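Local coordinates for protein RTX toxin RtxA (Vibrio vulnificus MO6-24/O, PDB 6IMP) that is a toxin effector domain that has an alpha/beta hydrolase fold and is probably a hydrolase of unestablished substrate, at residues A[284-287]-A[292-295]; A[156-161]-A[194-199]; A[52-57]-A[112-117]; A[237-242]-A[266-271]; A[39-44]-A[143-148]. All coordinates share one frame; numbering follows the deposited sequence.

Interaction 1: A[284-287]-A[292-295]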
# COMPACT_ATOMS: atom_id res chain seq x y z
N THR A 284 -12.23 -9.51 -10.94
CA THR A 284 -11.34 -10.66 -10.98
C THR A 284 -12.12 -11.84 -10.38
O THR A 284 -13.08 -11.62 -9.66
CB THR A 284 -10.09 -10.32 -10.13
OG1 THR A 284 -9.13 -9.62 -10.92
CG2 THR A 284 -9.46 -11.48 -9.58
N PHE A 285 -11.71 -13.08 -10.67
CA PHE A 285 -12.33 -14.25 -9.98
C PHE A 285 -11.60 -14.78 -8.73
O PHE A 285 -11.83 -15.92 -8.27
CB PHE A 285 -12.72 -15.36 -10.97
CG PHE A 285 -11.63 -15.78 -11.90
CD1 PHE A 285 -10.71 -16.74 -11.51
CD2 PHE A 285 -11.59 -15.30 -13.19
CE1 PHE A 285 -9.73 -17.17 -12.40
CE2 PHE A 285 -10.62 -15.72 -14.08
CZ PHE A 285 -9.68 -16.65 -13.68
N TYR A 286 -10.84 -13.88 -8.10
CA TYR A 286 -9.90 -14.20 -7.03
C TYR A 286 -10.38 -13.56 -5.74
O TYR A 286 -10.94 -12.46 -5.76
CB TYR A 286 -8.51 -13.67 -7.37
CG TYR A 286 -7.85 -14.39 -8.52
CD1 TYR A 286 -7.64 -15.75 -8.48
CD2 TYR A 286 -7.40 -13.70 -9.65
CE1 TYR A 286 -7.02 -16.42 -9.52
CE2 TYR A 286 -6.79 -14.35 -10.70
CZ TYR A 286 -6.59 -15.71 -10.64
OH TYR A 286 -5.98 -16.37 -11.68
N GLY A 287 -10.18 -14.27 -4.63
CA GLY A 287 -10.46 -13.74 -3.30
C GLY A 287 -9.47 -12.65 -2.92
O GLY A 287 -8.44 -12.47 -3.58
N ASN A 292 -0.73 -14.19 -5.04
CA ASN A 292 0.08 -14.91 -5.99
C ASN A 292 -0.75 -15.32 -7.20
O ASN A 292 -0.39 -14.99 -8.34
CB ASN A 292 0.68 -16.15 -5.34
CG ASN A 292 1.58 -16.90 -6.28
OD1 ASN A 292 2.30 -16.29 -7.08
ND2 ASN A 292 1.54 -18.22 -6.21
N ARG A 293 -1.85 -16.01 -6.93
CA ARG A 293 -2.81 -16.41 -7.98
C ARG A 293 -3.21 -15.20 -8.87
O ARG A 293 -3.22 -15.30 -10.10
CB ARG A 293 -4.06 -17.09 -7.37
CG ARG A 293 -3.91 -18.57 -6.99
CD ARG A 293 -4.46 -19.54 -8.05
NE ARG A 293 -5.93 -19.56 -8.13
CZ ARG A 293 -6.65 -20.24 -9.04
NH1 ARG A 293 -7.21 -19.60 -10.07
NH2 ARG A 293 -6.80 -21.57 -8.93
N LEU A 294 -3.50 -14.06 -8.23
CA LEU A 294 -3.89 -12.85 -8.96
C LEU A 294 -2.74 -12.26 -9.78
O LEU A 294 -2.91 -11.91 -10.96
CB LEU A 294 -4.44 -11.80 -7.99
CG LEU A 294 -4.76 -10.41 -8.57
CD1 LEU A 294 -6.06 -9.87 -8.02
CD2 LEU A 294 -3.64 -9.43 -8.28
N MET A 295 -1.58 -12.12 -9.15
CA MET A 295 -0.43 -11.52 -9.82
C MET A 295 0.00 -12.37 -11.03
O MET A 295 0.27 -11.81 -12.11
CB MET A 295 0.74 -11.31 -8.85
CG MET A 295 0.57 -10.10 -7.92
SD MET A 295 0.16 -8.54 -8.74
CE MET A 295 1.65 -8.21 -9.66
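Y286 packs flat against the backbone of R293 and L294 and meets the R293 side chain, with no clear hydrogen bond across, at the C-terminal end of the alpha/beta hydrolase fold. Segment 284-287 belongs to the loop after the edge strand 282-283. Segment 292-295 lies near the start of helix 291-302. In this family the loop after the last strand usually carries the catalytic histidine. One face of the Y286 ring covers the helix backbone. L294 CA makes a CH-pi contact, 4.0 Å from the ring centroid and 28° off its normal. L294 CB is 3.9 Å from Y286 CD2. The opposite face has F285 CD1 above its rim. R293 comes to the ring from the side. Its chain bends at chi2 (-98°) and again at chi3, which folds the guanidinium back to Y286. The two planes are 61° apart, with Y286 CE1 at the guanidinium edge, so this is not a stack. T284 OG1 makes a weak hydrogen bond to Y298 OH, further along the same helix. The methyl of T284 faces L294, with CG2 4.1 Å from L294 CD1.

Interaction 2: A[156-161]-A[194-199]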
# COMPACT_ATOMS: atom_id res chain seq x y z
N THR A 156 7.88 9.50 2.16
CA THR A 156 9.23 9.09 2.50
C THR A 156 9.66 8.06 1.49
O THR A 156 10.68 8.23 0.81
CB THR A 156 9.28 8.46 3.90
OG1 THR A 156 8.86 9.43 4.86
CG2 THR A 156 10.71 8.00 4.23
N MET A 157 8.85 7.02 1.36
CA MET A 157 9.16 5.90 0.50
C MET A 157 9.33 6.38 -0.92
O MET A 157 10.26 5.99 -1.60
CB MET A 157 8.06 4.87 0.55
CG MET A 157 8.06 4.04 1.81
SD MET A 157 6.56 3.06 1.81
CE MET A 157 6.15 3.04 3.55
N PHE A 158 8.42 7.24 -1.37
CA PHE A 158 8.59 7.85 -2.69
C PHE A 158 9.94 8.52 -2.79
O PHE A 158 10.76 8.15 -3.62
CB PHE A 158 7.50 8.87 -2.98
CG PHE A 158 7.47 9.30 -4.41
CD1 PHE A 158 7.31 8.35 -5.42
CD2 PHE A 158 7.59 10.63 -4.77
CE1 PHE A 158 7.27 8.72 -6.75
CE2 PHE A 158 7.55 11.01 -6.10
CZ PHE A 158 7.40 10.06 -7.09
N ASN A 159 10.19 9.48 -1.90
CA ASN A 159 11.39 10.29 -1.96
C ASN A 159 12.64 9.43 -1.97
O ASN A 159 13.57 9.72 -2.71
CB ASN A 159 11.44 11.29 -0.80
CG ASN A 159 10.45 12.43 -0.97
OD1 ASN A 159 10.27 12.97 -2.07
ND2 ASN A 159 9.81 12.81 0.12
N TYR A 160 12.63 8.32 -1.24
CA TYR A 160 13.76 7.37 -1.26
C TYR A 160 14.08 6.84 -2.66
O TYR A 160 15.25 6.64 -3.01
CB TYR A 160 13.52 6.20 -0.30
CG TYR A 160 14.53 5.09 -0.46
CD1 TYR A 160 15.86 5.29 -0.13
CD2 TYR A 160 14.16 3.85 -0.98
CE1 TYR A 160 16.81 4.29 -0.28
CE2 TYR A 160 15.10 2.83 -1.12
CZ TYR A 160 16.43 3.06 -0.78
OH TYR A 160 17.36 2.06 -0.92
N LEU A 161 13.04 6.60 -3.45
CA LEU A 161 13.22 6.14 -4.83
C LEU A 161 13.82 7.25 -5.66
O LEU A 161 14.91 7.10 -6.21
CB LEU A 161 11.89 5.69 -5.44
CG LEU A 161 11.21 4.50 -4.76
CD1 LEU A 161 9.93 4.18 -5.50
CD2 LEU A 161 12.12 3.28 -4.71
N ASN A 194 3.37 17.95 -7.15
CA ASN A 194 4.67 18.46 -6.77
C ASN A 194 5.61 18.26 -7.95
O ASN A 194 6.83 18.16 -7.79
CB ASN A 194 5.16 17.69 -5.54
CG ASN A 194 6.52 18.13 -5.06
OD1 ASN A 194 7.32 17.32 -4.58
ND2 ASN A 194 6.80 19.42 -5.18
N GLY A 195 5.02 18.17 -9.14
CA GLY A 195 5.74 17.93 -10.40
C GLY A 195 6.77 16.82 -10.35
O GLY A 195 7.84 16.94 -10.94
N GLN A 196 6.45 15.74 -9.63
CA GLN A 196 7.23 14.51 -9.70
C GLN A 196 6.35 13.32 -10.13
O GLN A 196 6.60 12.19 -9.71
CB GLN A 196 7.90 14.18 -8.35
CG GLN A 196 8.38 15.35 -7.50
CD GLN A 196 9.18 14.88 -6.28
OE1 GLN A 196 10.09 14.06 -6.39
NE2 GLN A 196 8.82 15.40 -5.10
N ALA A 197 5.36 13.57 -10.99
CA ALA A 197 4.32 12.57 -11.37
C ALA A 197 4.82 11.16 -11.76
O ALA A 197 5.87 10.99 -12.38
CB ALA A 197 3.43 13.12 -12.47
N VAL A 198 3.98 10.17 -11.47
CA VAL A 198 4.36 8.75 -11.52
C VAL A 198 3.85 8.15 -12.84
O VAL A 198 2.93 8.69 -13.44
CB VAL A 198 3.78 8.01 -10.28
CG1 VAL A 198 2.28 7.75 -10.42
CG2 VAL A 198 4.54 6.72 -10.00
N SER A 199 4.47 7.07 -13.31
CA SER A 199 4.08 6.48 -14.61
C SER A 199 2.72 5.81 -14.58
O SER A 199 2.10 5.60 -15.63
CB SER A 199 5.11 5.48 -15.12
OG SER A 199 4.84 5.13 -16.46
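F158 and Q196 make the main van der Waals contact between helix 147-164 and the loop that leads into strand 200-204. F158 CG is anti to the backbone N (chi1 -168°), which sends the ring out from the helix to the loop. The ring presents its edge, not a face. Its CE2 is 3.9 Å from Q196 CB, which lies near the ring plane. Backbone oxygen Q196 O also sits at this edge, 3.5 Å from F158 CZ. The ring and the Q196 amide are turned 55° apart. F158 also packs on I172 of strand 172-177 and on L187 and A191 of helix 180-192. It lies between helix 147-164, helix 180-192 and the sheet of the alpha/beta hydrolase fold. Helix 180-192 ends in a Schellman motif, with G195 as its C-prime residue at positive phi; Q196 N bonds back to A191 O and G195 N to A192 O. Among the polar groups, no hydrogen bond crosses the contact. The amides of N159 and Q196 are 20° from parallel, but N159 OD1 stays 4.1 Å from Q196 NE2. Within the loop, Q196 NE2 donates to N194 OD1, though its modelled length is doubtfully short.

Interaction 3: A[52-57]-A[112-117]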
# COMPACT_ATOMS: atom_id res chain seq x y z
N GLU A 52 8.69 -17.44 9.54
CA GLU A 52 10.02 -18.04 9.44
C GLU A 52 10.42 -18.29 7.99
O GLU A 52 11.54 -17.96 7.58
CB GLU A 52 10.09 -19.34 10.24
CG GLU A 52 11.50 -19.69 10.68
CD GLU A 52 11.52 -20.57 11.91
OE1 GLU A 52 11.67 -20.02 13.02
OE2 GLU A 52 11.38 -21.80 11.76
N ILE A 53 9.50 -18.85 7.22
CA ILE A 53 9.75 -19.12 5.80
C ILE A 53 9.98 -17.81 5.06
O ILE A 53 10.91 -17.69 4.27
CB ILE A 53 8.56 -19.86 5.17
CG1 ILE A 53 8.39 -21.25 5.82
CG2 ILE A 53 8.75 -20.01 3.65
CD1 ILE A 53 6.96 -21.72 5.89
N THR A 54 9.12 -16.83 5.33
CA THR A 54 9.21 -15.53 4.68
C THR A 54 10.59 -14.92 4.90
O THR A 54 11.19 -14.38 3.97
CB THR A 54 8.14 -14.55 5.22
OG1 THR A 54 6.88 -15.22 5.29
CG2 THR A 54 8.02 -13.33 4.31
N GLN A 55 11.09 -15.06 6.12
CA GLN A 55 12.37 -14.47 6.50
C GLN A 55 13.51 -15.18 5.77
O GLN A 55 14.32 -14.53 5.10
CB GLN A 55 12.57 -14.54 8.03
CG GLN A 55 13.76 -13.74 8.58
CD GLN A 55 13.89 -12.34 8.00
OE1 GLN A 55 13.37 -11.37 8.55
NE2 GLN A 55 14.60 -12.23 6.87
N THR A 56 13.51 -16.51 5.84
CA THR A 56 14.55 -17.32 5.19
C THR A 56 14.65 -16.99 3.69
O THR A 56 15.73 -16.66 3.20
CB THR A 56 14.32 -18.84 5.40
OG1 THR A 56 12.94 -19.16 5.16
CG2 THR A 56 14.67 -19.26 6.81
N LEU A 57 13.51 -16.99 3.00
CA LEU A 57 13.47 -16.57 1.59
C LEU A 57 14.11 -15.19 1.37
O LEU A 57 14.66 -14.92 0.30
CB LEU A 57 12.04 -16.53 1.07
CG LEU A 57 11.22 -17.83 1.03
CD1 LEU A 57 9.86 -17.51 0.42
CD2 LEU A 57 11.93 -18.93 0.25
N ALA A 112 4.57 -5.93 5.82
CA ALA A 112 4.78 -5.82 4.38
C ALA A 112 5.54 -7.04 3.84
O ALA A 112 5.31 -7.49 2.71
CB ALA A 112 5.55 -4.55 4.07
N GLU A 113 6.44 -7.57 4.66
CA GLU A 113 7.23 -8.75 4.31
C GLU A 113 6.30 -9.85 3.79
O GLU A 113 6.41 -10.29 2.65
CB GLU A 113 8.03 -9.24 5.52
CG GLU A 113 9.35 -8.52 5.75
CD GLU A 113 9.19 -7.05 6.13
OE1 GLU A 113 8.28 -6.73 6.93
OE2 GLU A 113 9.98 -6.22 5.61
N GLU A 114 5.34 -10.20 4.62
CA GLU A 114 4.35 -11.21 4.28
C GLU A 114 3.58 -10.81 3.04
O GLU A 114 3.42 -11.60 2.12
CB GLU A 114 3.36 -11.39 5.44
CG GLU A 114 3.97 -11.89 6.73
CD GLU A 114 4.61 -13.26 6.59
OE1 GLU A 114 3.98 -14.17 6.02
OE2 GLU A 114 5.76 -13.42 7.05
N GLN A 115 3.10 -9.57 3.00
CA GLN A 115 2.20 -9.13 1.95
C GLN A 115 2.90 -9.04 0.60
O GLN A 115 2.29 -9.26 -0.43
CB GLN A 115 1.54 -7.79 2.31
CG GLN A 115 0.55 -7.88 3.48
CD GLN A 115 -0.18 -6.58 3.77
OE1 GLN A 115 -0.64 -5.90 2.86
NE2 GLN A 115 -0.32 -6.24 5.05
N ALA A 116 4.20 -8.75 0.61
CA ALA A 116 4.95 -8.60 -0.63
C ALA A 116 5.46 -9.94 -1.16
O ALA A 116 5.79 -10.06 -2.34
CB ALA A 116 6.11 -7.64 -0.44
N SER A 117 5.47 -10.96 -0.31
CA SER A 117 6.18 -12.21 -0.60
C SER A 117 5.58 -12.95 -1.78
O SER A 117 6.28 -13.35 -2.71
CB SER A 117 6.21 -13.11 0.63
OG SER A 117 4.94 -13.67 0.88
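T54 and E114 meet obliquely, hydroxyl to carboxylate, where helix 52-63 passes helix 112-124. T54 OG1 donates to E114 OE2 over 2.8 Å. The hydroxyl reaches the oxygen on its syn side, 32° out of the carboxylate plane. The E114 chain bends at chi2 (-62°), and this brings its end round to T54. The same OE2 also accepts from G51 N, just ahead of helix 52-63. One carboxylate oxygen is therefore gripped by two donors at the start of that helix. The methyl branch of T54 makes van der Waals contacts. Its CG2 is 3.8 Å from E113 O and 4.1 Å from S117 CB. S117 OG turns back to its own helix and donates to E114 O, which also accepts from S117 N. E113 leads its polar end away from the contact, where OE1 bonds N134 ND2. The axes of the two short segments pass 10.0 Å apart at 75°, so they touch at one place. Helix 112-124 follows strand 101-105 of the hydrolase sheet. Helix 52-63 lies before strand 67-73, an edge strand of that sheet, and Q55 NE2 bonds Y82 OH of strand 78-84.

Interaction 4: A[237-242]-A[266-271]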
# COMPACT_ATOMS: atom_id res chain seq x y z
N PHE A 237 -9.38 7.19 4.43
CA PHE A 237 -8.91 6.27 3.39
C PHE A 237 -9.94 6.10 2.26
O PHE A 237 -10.14 4.99 1.76
CB PHE A 237 -8.59 4.89 3.98
CG PHE A 237 -7.58 4.90 5.10
CD1 PHE A 237 -6.22 5.00 4.83
CD2 PHE A 237 -7.99 4.72 6.41
CE1 PHE A 237 -5.30 4.97 5.86
CE2 PHE A 237 -7.07 4.68 7.44
CZ PHE A 237 -5.72 4.80 7.17
N SER A 238 -10.59 7.20 1.87
CA SER A 238 -11.45 7.19 0.68
C SER A 238 -10.59 7.36 -0.57
O SER A 238 -9.86 8.34 -0.70
CB SER A 238 -12.50 8.30 0.76
OG SER A 238 -13.12 8.51 -0.51
N VAL A 239 -10.67 6.38 -1.48
CA VAL A 239 -9.92 6.43 -2.76
C VAL A 239 -10.33 7.66 -3.57
O VAL A 239 -9.48 8.39 -4.07
CB VAL A 239 -10.18 5.17 -3.62
CG1 VAL A 239 -9.56 5.31 -5.00
CG2 VAL A 239 -9.64 3.92 -2.93
N GLU A 240 -11.64 7.81 -3.72
CA GLU A 240 -12.28 8.98 -4.36
C GLU A 240 -11.71 10.30 -3.82
O GLU A 240 -11.16 11.11 -4.59
CB GLU A 240 -13.79 8.92 -4.11
CG GLU A 240 -14.66 9.35 -5.29
CD GLU A 240 -16.13 9.01 -5.08
OE1 GLU A 240 -16.43 7.98 -4.43
OE2 GLU A 240 -17.00 9.78 -5.57
N LYS A 241 -11.83 10.49 -2.51
CA LYS A 241 -11.38 11.71 -1.83
C LYS A 241 -9.88 11.94 -2.02
O LYS A 241 -9.45 13.04 -2.37
CB LYS A 241 -11.72 11.63 -0.34
CG LYS A 241 -11.35 12.86 0.49
CD LYS A 241 -12.13 12.88 1.81
CE LYS A 241 -11.33 13.46 2.97
NZ LYS A 241 -10.96 14.88 2.75
N ASN A 242 -9.10 10.88 -1.82
CA ASN A 242 -7.65 10.95 -1.98
C ASN A 242 -7.20 11.14 -3.45
O ASN A 242 -6.03 11.42 -3.72
CB ASN A 242 -6.99 9.68 -1.42
CG ASN A 242 -7.16 9.53 0.09
OD1 ASN A 242 -8.18 9.90 0.67
ND2 ASN A 242 -6.16 8.92 0.71
N GLU A 266 -16.23 -2.10 -7.51
CA GLU A 266 -16.87 -1.97 -8.81
C GLU A 266 -17.79 -0.76 -8.88
O GLU A 266 -17.90 -0.13 -9.94
CB GLU A 266 -17.62 -3.26 -9.17
CG GLU A 266 -16.70 -4.39 -9.60
CD GLU A 266 -15.71 -3.94 -10.66
OE1 GLU A 266 -16.14 -3.42 -11.71
OE2 GLU A 266 -14.49 -4.08 -10.43
N LYS A 267 -18.41 -0.40 -7.76
CA LYS A 267 -19.16 0.85 -7.67
C LYS A 267 -18.19 2.04 -7.78
O LYS A 267 -18.38 2.96 -8.60
CB LYS A 267 -19.96 0.91 -6.36
CG LYS A 267 -20.96 -0.22 -6.22
CD LYS A 267 -21.85 -0.09 -4.99
CE LYS A 267 -22.61 -1.38 -4.73
NZ LYS A 267 -23.69 -1.26 -3.71
N LEU A 268 -17.12 1.98 -6.98
CA LEU A 268 -16.03 2.93 -7.09
C LEU A 268 -15.60 3.08 -8.53
O LEU A 268 -15.54 4.18 -9.06
CB LEU A 268 -14.85 2.48 -6.23
CG LEU A 268 -13.57 3.33 -6.26
CD1 LEU A 268 -13.86 4.81 -6.05
CD2 LEU A 268 -12.58 2.83 -5.21
N ARG A 269 -15.34 1.94 -9.18
CA ARG A 269 -14.94 1.92 -10.60
C ARG A 269 -15.86 2.78 -11.45
O ARG A 269 -15.40 3.59 -12.26
CB ARG A 269 -14.93 0.49 -11.15
CG ARG A 269 -15.13 0.39 -12.66
CD ARG A 269 -14.73 -0.97 -13.18
NE ARG A 269 -13.29 -1.06 -13.36
CZ ARG A 269 -12.49 -1.98 -12.83
NH1 ARG A 269 -11.19 -1.91 -13.07
NH2 ARG A 269 -12.96 -2.98 -12.09
N ALA A 270 -17.17 2.58 -11.27
CA ALA A 270 -18.16 3.39 -11.96
C ALA A 270 -17.92 4.87 -11.67
O ALA A 270 -17.50 5.61 -12.57
CB ALA A 270 -19.57 2.97 -11.55
N LYS A 271 -18.08 5.28 -10.42
CA LYS A 271 -17.86 6.69 -10.03
C LYS A 271 -16.60 7.31 -10.68
O LYS A 271 -16.57 8.50 -10.97
CB LYS A 271 -17.76 6.84 -8.51
CG LYS A 271 -19.00 6.41 -7.75
CD LYS A 271 -19.20 7.22 -6.47
CE LYS A 271 -20.56 6.93 -5.84
NZ LYS A 271 -20.51 6.87 -4.35
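L268 and V239 are brought together by the torsions of the leucine: its CG is anti to the backbone N (chi1 177°), and chi2 of 49° turns the CD2 methyl to the valine. That methyl sits 3.7 Å from V239 CB and close to both valine branches. The two side chains cross at about a right angle. E240 lies alongside this apolar pair and reaches out in an extended chain, with chi2 at 168°, to meet K271. Its carboxylate rests on the aliphatic part of the lysine. Both OE1 and OE2 of E240 are 3.5 Å from K271 CD. The amine is further off, with K271 NZ 4.2 Å from E240 OE1, beyond a salt bridge, though the opposite charges probably still attract. Helix 260-274 is the connecting helix of a beta-alpha-beta crossover between the parallel strands 252-256 and 282-283 of the hydrolase sheet. The short helix 239-243 packs on its flank. S238 is the N-cap of the short helix, and its OG accepts from K241 N. L268 also touches P208, and V239 touches P182 of helix 180-192. On another side of helix 260-274, R269 NH1 donates to L254 O and T280 O.

Interaction 5: A[39-44]-A[143-148]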
# COMPACT_ATOMS: atom_id res chain seq x y z
N GLU A 39 -8.89 -3.00 15.21
CA GLU A 39 -9.92 -3.23 14.19
C GLU A 39 -9.43 -2.73 12.83
O GLU A 39 -9.35 -3.49 11.88
CB GLU A 39 -11.26 -2.58 14.59
CG GLU A 39 -12.26 -2.32 13.45
CD GLU A 39 -13.11 -3.53 13.05
OE1 GLU A 39 -12.89 -4.65 13.59
OE2 GLU A 39 -13.99 -3.36 12.17
N LEU A 40 -9.07 -1.45 12.78
CA LEU A 40 -8.70 -0.81 11.52
C LEU A 40 -7.37 -1.32 10.91
O LEU A 40 -7.28 -1.53 9.70
CB LEU A 40 -8.64 0.70 11.70
CG LEU A 40 -10.01 1.39 11.65
CD1 LEU A 40 -10.88 0.94 12.80
CD2 LEU A 40 -9.86 2.90 11.67
N TYR A 41 -6.37 -1.53 11.76
CA TYR A 41 -4.98 -1.72 11.31
C TYR A 41 -4.41 -3.10 11.62
O TYR A 41 -3.36 -3.50 11.06
CB TYR A 41 -4.10 -0.69 12.00
CG TYR A 41 -4.46 0.73 11.68
CD1 TYR A 41 -4.35 1.20 10.38
CD2 TYR A 41 -4.87 1.60 12.67
CE1 TYR A 41 -4.66 2.50 10.07
CE2 TYR A 41 -5.19 2.89 12.38
CZ TYR A 41 -5.08 3.34 11.07
OH TYR A 41 -5.40 4.65 10.76
N GLY A 42 -5.06 -3.79 12.56
CA GLY A 42 -4.59 -5.09 13.02
C GLY A 42 -3.81 -5.00 14.31
O GLY A 42 -3.41 -3.92 14.75
N GLU A 43 -3.57 -6.14 14.91
CA GLU A 43 -2.93 -6.18 16.22
C GLU A 43 -1.44 -6.00 16.03
O GLU A 43 -0.90 -6.45 15.03
CB GLU A 43 -3.23 -7.50 16.93
CG GLU A 43 -4.67 -7.96 16.75
CD GLU A 43 -5.06 -9.09 17.68
OE1 GLU A 43 -5.74 -10.03 17.22
OE2 GLU A 43 -4.68 -9.04 18.87
N LYS A 44 -0.79 -5.32 16.96
CA LYS A 44 0.63 -5.08 16.86
C LYS A 44 1.41 -6.36 16.51
O LYS A 44 2.29 -6.33 15.65
CB LYS A 44 1.17 -4.47 18.15
CG LYS A 44 2.69 -4.54 18.29
CD LYS A 44 3.14 -4.35 19.73
CE LYS A 44 2.82 -5.53 20.64
NZ LYS A 44 3.68 -6.71 20.36
N GLY A 143 6.78 3.32 15.40
CA GLY A 143 5.65 4.19 15.62
C GLY A 143 4.34 3.45 15.59
O GLY A 143 4.29 2.24 15.81
N GLY A 144 3.27 4.19 15.30
CA GLY A 144 1.92 3.69 15.47
C GLY A 144 0.99 4.25 14.42
O GLY A 144 0.94 5.46 14.19
N PRO A 145 0.21 3.38 13.80
CA PRO A 145 -0.45 3.75 12.58
C PRO A 145 -1.53 4.83 12.76
O PRO A 145 -2.11 4.95 13.84
CB PRO A 145 -1.06 2.43 12.10
CG PRO A 145 -1.31 1.66 13.36
CD PRO A 145 -0.15 2.02 14.24
N SER A 146 -1.76 5.59 11.69
CA SER A 146 -2.81 6.61 11.61
C SER A 146 -2.99 7.08 10.14
O SER A 146 -2.05 7.06 9.36
CB SER A 146 -2.43 7.81 12.46
OG SER A 146 -1.47 8.60 11.78
N GLU A 147 -4.20 7.52 9.79
CA GLU A 147 -4.48 7.92 8.42
C GLU A 147 -3.38 8.84 7.85
O GLU A 147 -2.83 8.58 6.79
CB GLU A 147 -5.85 8.59 8.28
CG GLU A 147 -6.09 9.17 6.88
CD GLU A 147 -7.55 9.37 6.53
OE1 GLU A 147 -8.37 9.53 7.44
OE2 GLU A 147 -7.87 9.37 5.32
N LYS A 148 -3.07 9.89 8.59
CA LYS A 148 -2.21 10.94 8.05
C LYS A 148 -0.73 10.55 8.16
O LYS A 148 0.07 10.87 7.27
CB LYS A 148 -2.49 12.28 8.75
CG LYS A 148 -3.21 13.30 7.87
CD LYS A 148 -4.71 13.03 7.74
CE LYS A 148 -5.28 13.65 6.47
NZ LYS A 148 -6.76 13.81 6.52
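The Y41 ring has P145 on one face and L40 on the other. P145 CB lies over the ring centre, 3.8 Å from the centroid and 10° off the normal, in a clear CH-pi contact. P145 CG lies toward the CG-CD2 side of the ring, 3.6 Å from Y41 CD2. L40 CB sits above the rim of the opposite face. The two side chains run antiparallel alongside one another, and the phenol runs on toward S146. Y41 CG is anti to its own carbonyl carbon (chi1 -61°), which points the ring at the 143-148 loop. Y41 OH is 3.4 Å from S146 CA and 3.3 Å from E147 N, but the angle to that N-H is too poor for a hydrogen bond. S146 caps helix 147-164 through OG, which accepts from G149 N. The E147 carboxylate turns away to Y151 OH, F237 N and Q236 NE2. Y41 follows L40 of helix 31-41. It also packs on F237 and on M179, which lies in a probable nucleophile elbow between strand 172-177 and helix 180-192. The contact thus lays the N-terminal helix against the start of helix 147-164.

Overall arrangement
From the N terminus, interaction 5 opens first, at 39-44. Before it closes at 143-148, interaction 3 opens and closes, joining 52-57 to 112-117; it is the one nested contact. The remaining three follow in series, and none cross. Interaction 2 spans 156-161 to 194-199 and shares helix 147-164 with interaction 5. Interaction 4 closes the loop from 237-242 to 266-271. Interaction 1 closes a short loop near the C terminus. Interactions 3 and 5 tie N-terminal helices to the hydrolase core; the others pack helices and loops around its sheet. Interactions 4 and 5 touch, through F237 N to E147 OE2. Interactions 1 and 2 lie on opposite sides of the chain's centre, their centres 28 Å apart.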